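Local coordinates for putative mannose-1-phosphate guanylyl transferase (Thermus thermophilus, PDB 2CU2), which probably transfers a guanylyl group from GTP to mannose-1-phosphate, yielding GDP-mannose, at residues A[155-159]-A[160-164]. Residues are numbered along the deposited sequence; the frame is centred on the assembly and turned at random.
Sequences PREGA and WYRGE
Arg-156 and Tyr-161 form a non-hydrogen-bonded antiparallel pair near the tip of the hairpin joining strands 150-157 and 160-167, and the arginine chain runs across one face of the tyrosine ring, toward its rim. Arg-156 CB starts 3.5 Å from Tyr-161 CE2. With CG anti to the backbone N (chi1 179°) and the chain extended to NE, the next atoms are carried over the ring. Arg-156 CG lies over the ring face, 17° off its normal, in a CH-pi contact, and also comes 3.4 Å from the backbone O of Trp-160. Arg-156 CD reaches CZ and OH of the tyrosine. Arg-156 NE then meets the turn backbone, donating to Gly-158 O at 2.7 Å, while Arg-156 NH1 donates to Tyr-161 OH at 2.9 Å. Both acceptors lie close to the guanidinium plane, evidence that two bonds fix its rotation, although the guanidinium is steeply inclined to the phenol ring.

The turn itself, Glu-157 to Trp-160, is type II'; Gly-158 has the positive phi that this class requires at its second position. Beside it, the hydrogen-bonded pair Glu-157/Trp-160 is joined by a backbone bond from Glu-157 N to Trp-160 O, 2.7 Å. On the face bearing these two side chains, Trp-160 NE1 donates, somewhat tilted from the ring plane, to Glu-157 OE1 at 2.9 Å, which accepts through its anti lone pair, with carboxylate and ring planes 72° apart. One indole face also lies against Glu-157 O. Arg-245 of strand 244-249 and Ala-128 of helix 115-128 touch the same tryptophan.

A leucine in place of Trp-160 would probably leave Glu-157 OE1 without its indole donor and the turn carbonyl without its flat cover. Chemically, each face thus pairs a charged side chain with an aromatic one through a neutral polar group, adding side-chain bonds to the backbone bonds at the surface-exposed turn of this hairpin.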
loop_
_atom_site.group_PDB
_atom_site.type_symbol
_atom_site.label_atom_id
_atom_site.label_comp_id
_atom_site.label_asym_id
_atom_site.label_seq_id
_atom_site.Cartn_x
_atom_site.Cartn_y
_atom_site.Cartn_z
ATOM N N PRO A 155 -19.321 20.129 41.948
ATOM C CA PRO A 155 -20.244 19.123 42.486
ATOM C C PRO A 155 -21.413 18.830 41.545
ATOM O O PRO A 155 -21.788 19.665 40.721
ATOM C CB PRO A 155 -20.691 19.744 43.811
ATOM C CG PRO A 155 -20.649 21.211 43.518
ATOM C CD PRO A 155 -19.338 21.350 42.771
ATOM N N ARG A 156 -21.980 17.635 41.671
ATOM C CA ARG A 156 -23.103 17.222 40.840
ATOM C C ARG A 156 -24.416 17.826 41.324
ATOM O O ARG A 156 -24.691 17.853 42.524
ATOM C CB ARG A 156 -23.210 15.691 40.820
ATOM C CG ARG A 156 -24.377 15.156 40.003
ATOM C CD ARG A 156 -24.090 13.773 39.432
ATOM N NE ARG A 156 -25.172 13.325 38.557
ATOM C CZ ARG A 156 -25.025 12.468 37.549
ATOM N NH1 ARG A 156 -23.831 11.952 37.274
ATOM N NH2 ARG A 156 -26.071 12.130 36.802
ATOM N N GLU A 157 -25.216 18.314 40.380
ATOM C CA GLU A 157 -26.516 18.910 40.679
ATOM C C GLU A 157 -27.566 18.159 39.869
ATOM O O GLU A 157 -27.939 18.583 38.775
ATOM C CB GLU A 157 -26.540 20.384 40.273
ATOM C CG GLU A 157 -25.355 21.200 40.760
ATOM C CD GLU A 157 -25.304 22.581 40.125
ATOM O OE1 GLU A 157 -25.862 22.755 39.017
ATOM O OE2 GLU A 157 -24.701 23.491 40.734
ATOM N N GLY A 158 -28.037 17.040 40.403
ATOM C CA GLY A 158 -29.031 16.257 39.695
ATOM C C GLY A 158 -28.431 15.516 38.508
ATOM O O GLY A 158 -27.486 14.744 38.666
ATOM N N ALA A 159 -28.963 15.768 37.315
ATOM C CA ALA A 159 -28.489 15.104 36.103
ATOM C C ALA A 159 -27.215 15.681 35.491
ATOM O O ALA A 159 -26.722 15.157 34.496
ATOM C CB ALA A 159 -29.600 15.091 35.053
ATOM N N TRP A 160 -26.677 16.743 36.078
ATOM C CA TRP A 160 -25.469 17.347 35.526
ATOM C C TRP A 160 -24.514 17.849 36.614
ATOM O O TRP A 160 -24.766 17.775 37.813
ATOM C CB TRP A 160 -25.871 18.501 34.602
ATOM C CG TRP A 160 -26.603 19.551 35.356
ATOM C CD1 TRP A 160 -26.039 20.539 36.198
ATOM C CD2 TRP A 160 -28.030 19.797 35.333
ATOM N NE1 TRP A 160 -26.974 21.379 36.716
ATOM C CE2 TRP A 160 -28.275 20.908 36.180
ATOM C CE3 TRP A 160 -29.098 19.176 34.692
ATOM C CZ2 TRP A 160 -29.571 21.359 36.370
ATOM C CZ3 TRP A 160 -30.392 19.630 34.878
ATOM C CH2 TRP A 160 -30.629 20.724 35.730
ATOM N N TYR A 161 -23.352 18.331 36.144
ATOM C CA TYR A 161 -22.328 18.871 37.018
ATOM C C TYR A 161 -22.196 20.375 36.820
ATOM O O TYR A 161 -22.543 20.925 35.784
ATOM C CB TYR A 161 -21.004 18.182 36.684
ATOM C CG TYR A 161 -21.072 16.745 37.062
ATOM C CD1 TYR A 161 -21.630 15.822 36.183
ATOM C CD2 TYR A 161 -20.555 16.309 38.282
ATOM C CE1 TYR A 161 -21.661 14.475 36.513
ATOM C CE2 TYR A 161 -20.595 14.964 38.617
ATOM C CZ TYR A 161 -21.148 14.050 37.741
ATOM O OH TYR A 161 -21.181 12.706 38.061
ATOM N N ARG A 162 -21.674 21.076 37.838
ATOM C CA ARG A 162 -21.342 22.460 37.541
ATOM C C ARG A 162 -19.967 22.555 36.884
ATOM O O ARG A 162 -18.959 22.119 37.423
ATOM C CB ARG A 162 -21.346 23.237 38.862
ATOM C CG ARG A 162 -21.045 24.719 38.664
ATOM C CD ARG A 162 -22.291 25.521 38.269
ATOM N NE ARG A 162 -21.912 26.825 37.713
ATOM C CZ ARG A 162 -22.128 27.913 38.477
ATOM N NH1 ARG A 162 -22.668 27.787 39.677
ATOM N NH2 ARG A 162 -21.782 29.120 38.019
ATOM N N GLY A 163 -19.949 23.093 35.649
ATOM C CA GLY A 163 -18.665 23.314 34.995
ATOM C C GLY A 163 -17.786 24.243 35.832
ATOM O O GLY A 163 -18.220 25.258 36.358
ATOM N N GLU A 164 -16.513 23.848 35.984
ATOM C CA GLU A 164 -15.640 24.629 36.852
ATOM C C GLU A 164 -14.313 24.988 36.181
ATOM O O GLU A 164 -13.327 25.313 36.830
ATOM C CB GLU A 164 -15.385 23.824 38.124
ATOM C CG GLU A 164 -16.435 24.102 39.204
ATOM C CD GLU A 164 -15.856 23.792 40.568
ATOM O OE1 GLU A 164 -14.646 23.659 40.677
ATOM O OE2 GLU A 164 -16.631 23.682 41.519
#